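Local coordinates for Poly(A) RNA polymerase protein 2 (Saccharomyces cerevisiae, PDB 3NYB) that probably adds poly(A) tails to RNA as the catalytic subunit of the TRAMP RNA surveillance complex, paired with the zinc knuckle protein Air2p, at residues N259-A264 with N281-K286; I219-L224 with K287-A292; P58-H63 with C81-E86; L108-E113 with V126-G131; G143-K148 with I265-D270. The protein carries 1 engineered substitution. All blocks are in the same frame, centred on the assembly; numbering follows the deposited sequence.

Contact 1: residues N259-A264 with N281-K286; sequences NPFSLA and NIRDIK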
# COMPACT_ATOMS: atom_id res chain seq x y z
N ASN A 259 16.23 -15.96 9.28
CA ASN A 259 14.78 -16.14 9.33
C ASN A 259 14.15 -16.26 7.94
O ASN A 259 14.00 -15.27 7.23
CB ASN A 259 14.12 -14.99 10.10
CG ASN A 259 12.60 -15.04 10.06
OD1 ASN A 259 12.01 -16.07 9.72
ND2 ASN A 259 11.96 -13.93 10.41
N PRO A 260 13.79 -17.49 7.56
CA PRO A 260 13.23 -17.84 6.25
C PRO A 260 11.93 -17.09 5.90
O PRO A 260 11.82 -16.53 4.81
CB PRO A 260 12.95 -19.34 6.37
CG PRO A 260 12.91 -19.59 7.86
CD PRO A 260 13.98 -18.70 8.38
N PHE A 261 10.96 -17.09 6.82
CA PHE A 261 9.64 -16.53 6.53
C PHE A 261 9.58 -15.02 6.75
O PHE A 261 9.29 -14.54 7.85
CB PHE A 261 8.57 -17.22 7.37
CG PHE A 261 7.17 -16.86 6.97
CD1 PHE A 261 6.58 -17.44 5.86
CD2 PHE A 261 6.43 -15.95 7.70
CE1 PHE A 261 5.29 -17.12 5.48
CE2 PHE A 261 5.14 -15.63 7.33
CZ PHE A 261 4.57 -16.21 6.22
N SER A 262 9.83 -14.27 5.69
CA SER A 262 9.85 -12.82 5.77
C SER A 262 9.87 -12.20 4.38
O SER A 262 10.38 -12.78 3.43
CB SER A 262 11.06 -12.35 6.58
OG SER A 262 12.28 -12.73 5.97
N LEU A 263 9.29 -11.00 4.26
CA LEU A 263 9.20 -10.32 2.99
C LEU A 263 10.57 -9.88 2.51
O LEU A 263 11.32 -9.26 3.26
CB LEU A 263 8.31 -9.10 3.13
CG LEU A 263 7.46 -8.69 1.92
CD1 LEU A 263 7.15 -7.20 2.00
CD2 LEU A 263 8.16 -9.02 0.63
N ALA A 264 10.90 -10.21 1.27
CA ALA A 264 12.19 -9.82 0.68
C ALA A 264 11.99 -9.01 -0.58
O ALA A 264 11.59 -9.54 -1.62
CB ALA A 264 13.03 -11.03 0.40
N ASN A 281 6.80 -8.79 11.42
CA ASN A 281 5.47 -9.26 11.75
C ASN A 281 4.75 -9.75 10.51
O ASN A 281 3.52 -9.72 10.44
CB ASN A 281 4.66 -8.18 12.44
CG ASN A 281 3.56 -8.76 13.30
OD1 ASN A 281 2.60 -8.07 13.62
ND2 ASN A 281 3.70 -10.03 13.67
N ILE A 282 5.53 -10.19 9.55
CA ILE A 282 5.00 -10.57 8.25
C ILE A 282 3.98 -11.69 8.35
O ILE A 282 3.09 -11.80 7.52
CB ILE A 282 6.16 -10.95 7.31
CG1 ILE A 282 5.62 -11.36 5.94
CG2 ILE A 282 7.04 -12.02 7.95
CD1 ILE A 282 5.13 -10.20 5.13
N ARG A 283 4.10 -12.53 9.37
CA ARG A 283 3.15 -13.63 9.54
C ARG A 283 1.73 -13.12 9.72
O ARG A 283 0.80 -13.62 9.08
CB ARG A 283 3.54 -14.48 10.75
CG ARG A 283 4.99 -14.91 10.74
CD ARG A 283 5.24 -15.94 11.81
NE ARG A 283 6.59 -16.49 11.72
CZ ARG A 283 6.92 -17.52 10.94
NH1 ARG A 283 6.00 -18.10 10.18
NH2 ARG A 283 8.17 -17.95 10.91
N ASP A 284 1.55 -12.14 10.60
CA ASP A 284 0.24 -11.55 10.85
C ASP A 284 -0.22 -10.69 9.69
O ASP A 284 -1.41 -10.51 9.47
CB ASP A 284 0.26 -10.73 12.14
CG ASP A 284 0.18 -11.59 13.38
OD1 ASP A 284 0.39 -12.82 13.27
OD2 ASP A 284 -0.11 -11.05 14.47
N ILE A 285 0.74 -10.14 8.96
CA ILE A 285 0.40 -9.34 7.79
C ILE A 285 -0.32 -10.20 6.77
O ILE A 285 -1.38 -9.83 6.27
CB ILE A 285 1.66 -8.69 7.18
CG1 ILE A 285 2.25 -7.67 8.16
CG2 ILE A 285 1.33 -8.02 5.85
CD1 ILE A 285 3.63 -7.20 7.81
N LYS A 286 0.24 -11.38 6.48
CA LYS A 286 -0.38 -12.32 5.55
C LYS A 286 -1.75 -12.77 6.03
O LYS A 286 -2.69 -12.86 5.25
CB LYS A 286 0.51 -13.54 5.34
CG LYS A 286 -0.12 -14.63 4.50
CD LYS A 286 0.86 -15.76 4.23
CE LYS A 286 0.25 -16.85 3.35
NZ LYS A 286 1.15 -18.02 3.21

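Contact 2: residues I219-L224 with K287-A292; sequences IEFFEL and KAFAGA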
# COMPACT_ATOMS: atom_id res chain seq x y z
N ILE A 219 -9.51 -7.11 -4.62
CA ILE A 219 -9.69 -8.45 -4.11
C ILE A 219 -8.50 -9.33 -4.47
O ILE A 219 -7.88 -9.92 -3.60
CB ILE A 219 -10.99 -9.07 -4.62
CG1 ILE A 219 -12.18 -8.40 -3.93
CG2 ILE A 219 -11.00 -10.56 -4.35
CD1 ILE A 219 -13.50 -8.95 -4.36
N GLU A 220 -8.16 -9.38 -5.76
CA GLU A 220 -7.06 -10.22 -6.22
C GLU A 220 -5.71 -9.83 -5.61
O GLU A 220 -4.82 -10.67 -5.47
CB GLU A 220 -6.99 -10.22 -7.75
CG GLU A 220 -8.26 -10.76 -8.39
CD GLU A 220 -8.28 -10.58 -9.90
OE1 GLU A 220 -7.39 -9.90 -10.44
OE2 GLU A 220 -9.20 -11.12 -10.54
N PHE A 221 -5.55 -8.57 -5.24
CA PHE A 221 -4.33 -8.17 -4.55
C PHE A 221 -4.23 -8.87 -3.20
O PHE A 221 -3.18 -9.38 -2.83
CB PHE A 221 -4.27 -6.65 -4.37
CG PHE A 221 -3.21 -6.19 -3.40
CD1 PHE A 221 -1.96 -5.81 -3.85
CD2 PHE A 221 -3.47 -6.14 -2.04
CE1 PHE A 221 -0.99 -5.38 -2.95
CE2 PHE A 221 -2.50 -5.72 -1.15
CZ PHE A 221 -1.26 -5.34 -1.61
N PHE A 222 -5.33 -8.88 -2.45
CA PHE A 222 -5.33 -9.53 -1.15
C PHE A 222 -5.24 -11.04 -1.29
O PHE A 222 -4.77 -11.74 -0.39
CB PHE A 222 -6.59 -9.16 -0.35
CG PHE A 222 -6.61 -7.74 0.11
CD1 PHE A 222 -5.55 -7.21 0.83
CD2 PHE A 222 -7.69 -6.92 -0.17
CE1 PHE A 222 -5.57 -5.91 1.26
CE2 PHE A 222 -7.71 -5.62 0.25
CZ PHE A 222 -6.65 -5.11 0.97
N GLU A 223 -5.70 -11.54 -2.43
CA GLU A 223 -5.66 -12.97 -2.72
C GLU A 223 -4.24 -13.40 -3.00
O GLU A 223 -3.77 -14.42 -2.49
CB GLU A 223 -6.54 -13.26 -3.93
CG GLU A 223 -6.49 -14.69 -4.40
CD GLU A 223 -7.27 -14.90 -5.67
OE1 GLU A 223 -8.17 -15.77 -5.68
OE2 GLU A 223 -6.98 -14.19 -6.66
N LEU A 224 -3.55 -12.63 -3.82
CA LEU A 224 -2.17 -12.93 -4.15
C LEU A 224 -1.33 -12.93 -2.89
O LEU A 224 -0.72 -13.94 -2.53
CB LEU A 224 -1.62 -11.93 -5.16
CG LEU A 224 -0.24 -12.25 -5.72
CD1 LEU A 224 0.83 -11.74 -4.79
CD2 LEU A 224 -0.08 -13.74 -5.93
N LYS A 287 -1.86 -13.06 7.33
CA LYS A 287 -3.17 -13.38 7.91
C LYS A 287 -4.18 -12.27 7.64
O LYS A 287 -5.33 -12.54 7.31
CB LYS A 287 -3.07 -13.64 9.42
CG LYS A 287 -3.06 -15.12 9.78
CD LYS A 287 -1.73 -15.58 10.36
CE LYS A 287 -1.68 -15.30 11.86
NZ LYS A 287 -0.70 -16.18 12.57
N ALA A 288 -3.75 -11.02 7.76
CA ALA A 288 -4.65 -9.88 7.61
C ALA A 288 -5.13 -9.69 6.16
O ALA A 288 -6.32 -9.48 5.94
CB ALA A 288 -4.01 -8.61 8.15
N PHE A 289 -4.22 -9.78 5.19
CA PHE A 289 -4.65 -9.72 3.79
C PHE A 289 -5.69 -10.79 3.49
O PHE A 289 -6.69 -10.55 2.82
CB PHE A 289 -3.48 -9.88 2.83
CG PHE A 289 -2.56 -8.70 2.79
CD1 PHE A 289 -3.03 -7.42 3.02
CD2 PHE A 289 -1.22 -8.87 2.51
CE1 PHE A 289 -2.18 -6.34 2.99
CE2 PHE A 289 -0.36 -7.79 2.47
CZ PHE A 289 -0.85 -6.52 2.71
N ALA A 290 -5.44 -12.00 3.98
CA ALA A 290 -6.37 -13.09 3.77
C ALA A 290 -7.71 -12.72 4.41
O ALA A 290 -8.76 -12.93 3.82
CB ALA A 290 -5.82 -14.35 4.38
N GLY A 291 -7.65 -12.16 5.61
CA GLY A 291 -8.83 -11.64 6.27
C GLY A 291 -9.56 -10.66 5.36
O GLY A 291 -10.79 -10.71 5.23
N ALA A 292 -8.80 -9.78 4.71
CA ALA A 292 -9.40 -8.77 3.86
C ALA A 292 -10.10 -9.43 2.67
O ALA A 292 -11.25 -9.13 2.35
CB ALA A 292 -8.34 -7.78 3.40

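Contact 3: residues P58-H63 with C81-E86; sequences PDADLH and CVVTSE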
# COMPACT_ATOMS: atom_id res chain seq x y z
N PRO A 58 19.06 31.09 9.21
CA PRO A 58 18.52 31.86 8.08
C PRO A 58 18.88 31.28 6.72
O PRO A 58 18.24 31.61 5.71
CB PRO A 58 19.14 33.25 8.27
CG PRO A 58 20.27 33.03 9.24
CD PRO A 58 19.79 31.96 10.14
N ASP A 59 19.88 30.40 6.69
CA ASP A 59 20.27 29.71 5.45
C ASP A 59 19.41 28.49 5.10
O ASP A 59 19.41 28.03 3.96
CB ASP A 59 21.74 29.29 5.53
CG ASP A 59 22.69 30.46 5.41
OD1 ASP A 59 22.23 31.55 4.99
OD2 ASP A 59 23.89 30.29 5.72
N ALA A 60 18.68 27.97 6.08
CA ALA A 60 17.93 26.73 5.89
C ALA A 60 16.59 26.95 5.20
O ALA A 60 15.97 28.00 5.34
CB ALA A 60 17.73 26.03 7.23
N ASP A 61 16.16 25.94 4.44
CA ASP A 61 14.85 25.93 3.82
C ASP A 61 14.17 24.67 4.32
O ASP A 61 14.73 23.92 5.13
CB ASP A 61 14.98 25.92 2.29
CG ASP A 61 13.93 26.79 1.59
OD1 ASP A 61 12.74 26.80 2.00
OD2 ASP A 61 14.30 27.47 0.60
N LEU A 62 12.96 24.42 3.83
CA LEU A 62 12.15 23.31 4.32
C LEU A 62 11.29 22.79 3.19
O LEU A 62 10.56 23.55 2.55
CB LEU A 62 11.28 23.80 5.48
CG LEU A 62 10.34 22.82 6.20
CD1 LEU A 62 11.13 21.71 6.86
CD2 LEU A 62 9.51 23.57 7.23
N HIS A 63 11.36 21.48 2.93
CA HIS A 63 10.60 20.91 1.83
C HIS A 63 9.79 19.68 2.21
O HIS A 63 10.24 18.83 2.98
CB HIS A 63 11.52 20.60 0.65
CG HIS A 63 12.24 21.80 0.12
ND1 HIS A 63 11.59 22.86 -0.47
CD2 HIS A 63 13.56 22.11 0.11
CE1 HIS A 63 12.47 23.77 -0.82
NE2 HIS A 63 13.67 23.35 -0.48
N CYS A 81 8.97 16.58 6.40
CA CYS A 81 9.78 17.68 5.90
C CYS A 81 11.26 17.46 6.12
O CYS A 81 11.66 16.91 7.15
CB CYS A 81 9.35 18.98 6.57
SG CYS A 81 7.57 19.17 6.60
N VAL A 82 12.08 17.90 5.16
CA VAL A 82 13.53 17.95 5.29
C VAL A 82 13.97 19.39 5.49
O VAL A 82 13.48 20.29 4.82
CB VAL A 82 14.23 17.52 4.00
CG1 VAL A 82 15.35 16.53 4.30
CG2 VAL A 82 13.25 16.94 3.00
N VAL A 83 14.93 19.60 6.39
CA VAL A 83 15.56 20.91 6.55
C VAL A 83 16.93 20.90 5.90
O VAL A 83 17.68 19.94 6.08
CB VAL A 83 15.71 21.28 8.02
CG1 VAL A 83 16.44 22.60 8.15
CG2 VAL A 83 14.35 21.37 8.65
N THR A 84 17.27 21.99 5.20
CA THR A 84 18.34 21.99 4.19
C THR A 84 19.69 22.67 4.44
O THR A 84 20.60 22.51 3.63
CB THR A 84 17.83 22.53 2.83
OG1 THR A 84 17.02 23.69 3.04
CG2 THR A 84 17.03 21.47 2.08
N SER A 85 19.87 23.44 5.51
CA SER A 85 21.23 23.94 5.75
C SER A 85 22.14 22.76 6.08
O SER A 85 21.65 21.72 6.52
CB SER A 85 21.27 24.98 6.87
OG SER A 85 21.18 26.29 6.35
N GLU A 86 23.44 22.90 5.85
CA GLU A 86 24.36 21.82 6.21
C GLU A 86 24.34 21.59 7.72
O GLU A 86 25.23 22.04 8.44
CB GLU A 86 25.78 22.07 5.69
CG GLU A 86 26.26 23.52 5.74
CD GLU A 86 27.60 23.72 5.03
OE1 GLU A 86 28.58 23.03 5.38
OE2 GLU A 86 27.67 24.58 4.12

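Contact 4: residues L108-E113 with V126-G131; sequences LATEVE and VEPHSG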
# COMPACT_ATOMS: atom_id res chain seq x y z
N LEU A 108 4.64 26.43 18.31
CA LEU A 108 4.30 25.73 17.08
C LEU A 108 4.29 24.23 17.32
O LEU A 108 4.07 23.44 16.41
CB LEU A 108 5.26 26.11 15.95
CG LEU A 108 5.20 27.62 15.67
CD1 LEU A 108 6.26 28.05 14.67
CD2 LEU A 108 3.81 28.00 15.19
N ALA A 109 4.51 23.86 18.57
CA ALA A 109 4.49 22.47 18.98
C ALA A 109 4.13 22.36 20.45
O ALA A 109 4.48 23.24 21.24
CB ALA A 109 5.85 21.84 18.73
N THR A 110 3.43 21.29 20.81
CA THR A 110 3.23 20.95 22.22
C THR A 110 4.20 19.85 22.61
O THR A 110 5.36 20.13 22.93
CB THR A 110 1.77 20.53 22.52
OG1 THR A 110 1.47 19.30 21.85
CG2 THR A 110 0.80 21.61 22.07
N GLU A 111 3.76 18.59 22.59
CA GLU A 111 4.68 17.51 22.85
C GLU A 111 5.49 17.19 21.62
O GLU A 111 4.94 16.90 20.56
CB GLU A 111 3.98 16.25 23.34
CG GLU A 111 4.83 15.00 23.13
CD GLU A 111 4.51 13.90 24.11
OE1 GLU A 111 4.70 14.11 25.33
OE2 GLU A 111 4.06 12.82 23.66
N VAL A 112 6.80 17.23 21.77
CA VAL A 112 7.70 16.91 20.68
C VAL A 112 8.42 15.61 20.96
O VAL A 112 9.04 15.43 22.00
CB VAL A 112 8.73 18.02 20.50
CG1 VAL A 112 9.53 17.78 19.24
CG2 VAL A 112 8.03 19.36 20.43
N GLU A 113 8.35 14.68 20.01
CA GLU A 113 8.99 13.39 20.20
C GLU A 113 10.11 13.14 19.19
O GLU A 113 9.90 13.26 17.98
CB GLU A 113 7.96 12.27 20.12
CG GLU A 113 8.55 10.89 20.25
CD GLU A 113 7.49 9.82 20.17
OE1 GLU A 113 6.36 10.13 19.73
OE2 GLU A 113 7.78 8.66 20.55
N VAL A 126 2.83 18.34 16.68
CA VAL A 126 1.59 18.86 16.12
C VAL A 126 1.58 20.38 16.20
O VAL A 126 1.75 20.94 17.28
CB VAL A 126 0.36 18.31 16.89
CG1 VAL A 126 -0.90 18.99 16.43
CG2 VAL A 126 0.25 16.81 16.70
N GLU A 127 1.40 21.04 15.07
CA GLU A 127 1.22 22.49 15.10
C GLU A 127 -0.18 22.73 15.63
O GLU A 127 -1.16 22.30 15.02
CB GLU A 127 1.41 23.11 13.72
CG GLU A 127 1.58 24.63 13.75
CD GLU A 127 0.26 25.38 13.86
OE1 GLU A 127 0.03 26.05 14.90
OE2 GLU A 127 -0.55 25.31 12.91
N PRO A 128 -0.26 23.41 16.78
CA PRO A 128 -1.46 23.55 17.62
C PRO A 128 -2.60 24.31 16.95
O PRO A 128 -3.74 23.89 17.03
CB PRO A 128 -0.94 24.34 18.83
CG PRO A 128 0.55 24.25 18.77
CD PRO A 128 0.90 24.13 17.34
N HIS A 129 -2.29 25.42 16.30
CA HIS A 129 -3.33 26.21 15.66
C HIS A 129 -4.11 25.41 14.63
O HIS A 129 -5.34 25.44 14.62
CB HIS A 129 -2.74 27.45 14.99
CG HIS A 129 -3.76 28.33 14.34
ND1 HIS A 129 -4.74 28.99 15.05
CD2 HIS A 129 -3.96 28.65 13.04
CE1 HIS A 129 -5.50 29.68 14.21
NE2 HIS A 129 -5.04 29.49 12.99
N SER A 130 -3.38 24.70 13.77
CA SER A 130 -4.00 23.94 12.68
C SER A 130 -4.21 22.47 13.00
O SER A 130 -4.91 21.77 12.28
CB SER A 130 -3.14 24.04 11.42
OG SER A 130 -1.97 23.24 11.54
N GLY A 131 -3.58 21.99 14.08
CA GLY A 131 -3.72 20.60 14.48
C GLY A 131 -3.05 19.62 13.53
O GLY A 131 -3.26 18.41 13.62
O HOH W 1 3.51 18.91 19.81

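Contact 5: residues G143-K148 with I265-D270; sequences GIEAAK and IQDPGD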
# COMPACT_ATOMS: atom_id res chain seq x y z
N GLY A 143 15.14 6.84 0.87
CA GLY A 143 16.23 6.72 -0.08
C GLY A 143 16.30 7.86 -1.07
O GLY A 143 15.96 9.00 -0.74
N ILE A 144 16.73 7.55 -2.28
CA ILE A 144 16.86 8.54 -3.34
C ILE A 144 16.37 7.91 -4.64
O ILE A 144 15.46 8.41 -5.30
CB ILE A 144 18.32 9.00 -3.53
CG1 ILE A 144 19.12 8.84 -2.23
CG2 ILE A 144 18.37 10.43 -4.01
CD1 ILE A 144 19.68 7.45 -1.97
N GLU A 145 16.99 6.78 -4.98
CA GLU A 145 16.53 5.94 -6.08
C GLU A 145 15.11 5.44 -5.81
O GLU A 145 14.30 5.37 -6.73
CB GLU A 145 17.48 4.76 -6.29
CG GLU A 145 17.52 3.82 -5.10
CD GLU A 145 18.16 4.44 -3.85
OE1 GLU A 145 18.99 5.36 -4.00
OE2 GLU A 145 17.84 4.00 -2.71
N ALA A 146 14.81 5.09 -4.56
CA ALA A 146 13.45 4.65 -4.22
C ALA A 146 12.44 5.72 -4.56
O ALA A 146 11.40 5.44 -5.18
CB ALA A 146 13.32 4.30 -2.75
N ALA A 147 12.72 6.95 -4.15
CA ALA A 147 11.79 8.03 -4.37
C ALA A 147 11.48 8.16 -5.86
O ALA A 147 10.32 8.31 -6.25
CB ALA A 147 12.34 9.33 -3.82
N LYS A 148 12.52 8.09 -6.69
CA LYS A 148 12.35 8.26 -8.13
C LYS A 148 11.52 7.13 -8.74
O LYS A 148 10.67 7.37 -9.59
CB LYS A 148 13.71 8.39 -8.83
CG LYS A 148 13.64 9.00 -10.23
CD LYS A 148 13.28 10.49 -10.20
CE LYS A 148 13.25 11.11 -11.60
NZ LYS A 148 14.61 11.35 -12.20
N ILE A 265 12.27 -7.72 -0.49
CA ILE A 265 12.16 -6.83 -1.62
C ILE A 265 13.51 -6.15 -1.80
O ILE A 265 14.07 -5.60 -0.85
CB ILE A 265 11.06 -5.77 -1.39
CG1 ILE A 265 9.69 -6.43 -1.39
CG2 ILE A 265 11.10 -4.72 -2.47
CD1 ILE A 265 8.59 -5.50 -0.95
N GLN A 266 14.03 -6.21 -3.02
CA GLN A 266 15.37 -5.70 -3.32
C GLN A 266 15.47 -4.19 -3.15
O GLN A 266 14.73 -3.43 -3.79
CB GLN A 266 15.78 -6.10 -4.73
CG GLN A 266 17.26 -5.98 -4.99
CD GLN A 266 17.71 -6.82 -6.16
OE1 GLN A 266 17.20 -6.68 -7.28
NE2 GLN A 266 18.68 -7.71 -5.92
N ASP A 267 16.38 -3.75 -2.29
CA ASP A 267 16.60 -2.33 -2.05
C ASP A 267 17.07 -1.65 -3.32
O ASP A 267 18.11 -2.00 -3.87
CB ASP A 267 17.62 -2.14 -0.93
CG ASP A 267 17.67 -0.71 -0.41
OD1 ASP A 267 17.08 0.18 -1.08
OD2 ASP A 267 18.29 -0.48 0.65
N PRO A 268 16.30 -0.66 -3.81
CA PRO A 268 16.61 0.01 -5.08
C PRO A 268 17.95 0.72 -5.09
O PRO A 268 18.49 0.97 -6.16
CB PRO A 268 15.50 1.04 -5.22
CG PRO A 268 14.40 0.53 -4.41
CD PRO A 268 15.03 -0.17 -3.24
N GLY A 269 18.47 1.07 -3.91
CA GLY A 269 19.71 1.82 -3.82
C GLY A 269 20.86 0.92 -3.43
O GLY A 269 22.01 1.34 -3.34
N ASP A 270 20.52 -0.33 -3.20
CA ASP A 270 21.47 -1.33 -2.78
C ASP A 270 20.83 -2.68 -3.05
O ASP A 270 20.00 -3.16 -2.27
CB ASP A 270 21.80 -1.14 -1.30
CG ASP A 270 22.66 -2.25 -0.74
OD1 ASP A 270 23.86 -2.01 -0.48
OD2 ASP A 270 22.13 -3.36 -0.53

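Contact 1: residues N259-A264 with N281-K286
The first turn of helix 282-304 meets the loop 259-264 mainly through three side chains. I282 comes first and points at the loop. Its CG1 lies anti to the backbone N (chi1 179°), which leaves CG2 in the crowded position between N and the carbonyl carbon. This CG2 rests on the loop backbone, 3.4 Å from F261 O and close to S262 CA. The other branch reaches further along the loop, with I282 CD1 3.9 Å from L263 CB.

R283 follows. Its chain runs extended from CG to NE and crosses the F261 ring obliquely. R283 CG is 3.5 Å from F261 CE2. The guanidinium then turns nearly parallel to the ring, the two planes 14° apart. F261 CD2 stands over one guanidinium face, offset toward its rim, 3.3 Å from R283 NH1. N259 OD1 is near but makes no bond to the guanidinium; it takes a weak bond from F261 N instead, within the loop.

K286, one turn on from I282, brings its methylene CD to the edge of the F261 ring, 4.2 Å from F261 CZ. Its NZ is hydrogen-bonded to S68 OG of the Protein AIR2 chain. F261, with CG anti to its backbone N (chi1 -170°), thus has its ring lined by I282, R283 and K286. D232 also touches it.

The contact ties the loop between strands 243-247 and 266-267 to the N-terminal end of helix 282-304, with Y231 beside I282 and V70 of the Protein AIR2 chain against K286.

Contact 2: residues I219-L224 with K287-A292
A292 CB sits over the centre of one face of the F222 ring, 3.6 Å from its centroid, in a CH-pi contact. The edge of the same ring meets F289, with F222 CD1 and F289 CD1 3.3 Å apart. These two rings are tilted by 39°, so the pair is oblique. F289 turns one face to the edge of F221. This pair is T-shaped, with planes at 75° and centroids 5.6 Å apart. The F221 atom nearest that face is CE2, 4.2 Å from F289 CE1 and offset toward the rim. The F221 ring gets there because its CG is anti to the backbone N, whereas F222 and F289 both place CG beside the backbone N.

An alanine at F222 removes the ring that A292 CB and F289 touch, and would probably loosen the packing of the two helices. F170 and L296 also meet the F222 ring. V167, L192 and V193 pack on F221.

The other side of helix 214-228 faces Protein AIR2: E220 and E223 form salt bridges with R26 of that chain. Helices 214-228 and 282-304 run roughly antiparallel, their axes 8.0 Å apart at closest and 145° between their directions. The small A292 lets its methyl fit over the F222 face. The three phenylalanines form an aromatic cluster in the buried core of the mostly helical central domain.

Contact 3: residues P58-H63 with C81-E86
Strands 62-65 and 79-83 pair antiparallel here, and most of the polar atoms between them are backbone. H63 and V82 form the hydrogen-bonded pair. H63 N gives to V82 O at 3.1 Å, and V82 N gives to H63 O at 3.0 Å. Both bonds are fairly straight (160° at the hydrogen) and lie in the carbonyl plane. L62 and V83 are the adjacent non-hydrogen-bonded pair. There the chains come together through CA-H...O contacts: L62 CA to V82 O and V83 CA to D61 O.

Before the strand proper, a side chain replaces one backbone acceptor. D61 N gives to T84 OG1 at 2.8 Å. In return T84 N gives to D61 O at 3.2 Å, from above the carbonyl plane. S85 OG lies 3.0 Å from A60 N, at an angle too poor for a hydrogen bond. T84 CG2 meets the H63 ring at its edge.

D61 OD1 takes L62 N on the anti lone pair, at 3.0 Å. The same oxygen forms a salt bridge with R50 NE of helix 36-54, while R50 NH2 bonds to L62 O.

The apolar side is on the face of L62 and V83. L62 CD1 is 3.7 Å from V83 CG2 and also touches C81 CB. A60 CB meets V83 CG1 at 3.8 Å. I49 and V53 of helix 36-54 pack on this face.

The chemistry is that of a palm-domain edge strand: paired backbone in the strand, side-chain oxygens where regular pairing ends, and a helix arginine whose charge probably keeps D61 ionised.

Contact 4: residues L108-E113 with V126-G131
L108, P128 and V126 bury the most surface in this contact, yet backbone oxygens do much of the touching. L108 O points into the second segment. It receives a CA-H...O contact from E127 CA at 3.3 Å, and P128 CD lies 3.4 Å away. The P128 ring then leans along the chain, its CG 4.2 Å from T110 CG2. The side chain of L108 packs on T48 and A52 of helix 36-54.

V126 contributes through both backbone ends. Its carbonyl O takes a nearly straight CA-H...O contact from A109 CA, at 3.6 Å. Its N gives to a water, V126 N being 3.3 Å from it. The same water gives to E111 O and also binds T110 OG1, so it links the two segments where direct pairing is absent.

E127, between V126 and P128, turns its carboxylate back over its own turn through a bend at chi2 (-81°). OE1 takes H129 N at 2.8 Å. OE2 takes both S130 N and S130 OG, and all three donors come from above the carboxylate plane.

The polar work is therefore split. The buried carboxylate organises the turn after strand 121-127, and its three donors would probably stabilise its charge, while a water and weak CA-H...O contacts join that strand to loop 108-113.

Contact 5: residues G143-K148 with I265-D270
E145 and P268 carry most of the contact, with G269 beside them. The E145 chain lies against the P268-G269 backbone. P268 CB is 3.4 Å from E145 CG. A146 adds a light apolar touch, its CB 4.3 Å from P268 CG.

E145 reaches this place with CG in the crowded position between N and the carbonyl carbon (chi1 64°) and a second bend at chi2 (-68°). Its carboxylate lies by G269, which has no side chain. E145 OE2 is 3.2 Å from G269 N, but the angle is too poor for a hydrogen bond.

That N-H is used elsewhere. It points almost straight at D267 OD1, 3.3 Å from G269 N, closing an Asx turn. D270 N bonds to D267 O at 3.0 Å, which makes 267-270 a type I turn. N273 holds the other oxygen, D267 OD2. Behind A146 and P268 stands F187 of helix 186-198.

An alanine at E145 removes the methylenes beside P268 and would probably leave this side of the turn less well packed. E145 OE2 also lies 4.2 Å from D267 OD1. Two like charges so close may raise the affinity of one for a proton. Between palm helix and turn the contact offers van der Waals touches, and no charge attraction between E145 and D267.

Overall arrangement
Contact 2 is the buried one, and its chemistry is purely aromatic and apolar. Contact 1 uses the same helix, 282-304, nearer its start; it is partly exposed, so an arginine and a lysine join the apolar packing. Both have residues touching Protein AIR2. Contacts 3 and 4 both reach the palm sheet, with centres about 19 Å apart. Contact 3 has true strand pairing, while contact 4, at a loop, relies on a water and CA-H...O contacts. Contact 5 is at the surface. It joins a palm helix to the segment following 259-264 of contact 1, and has like charges with no bond between its two sides.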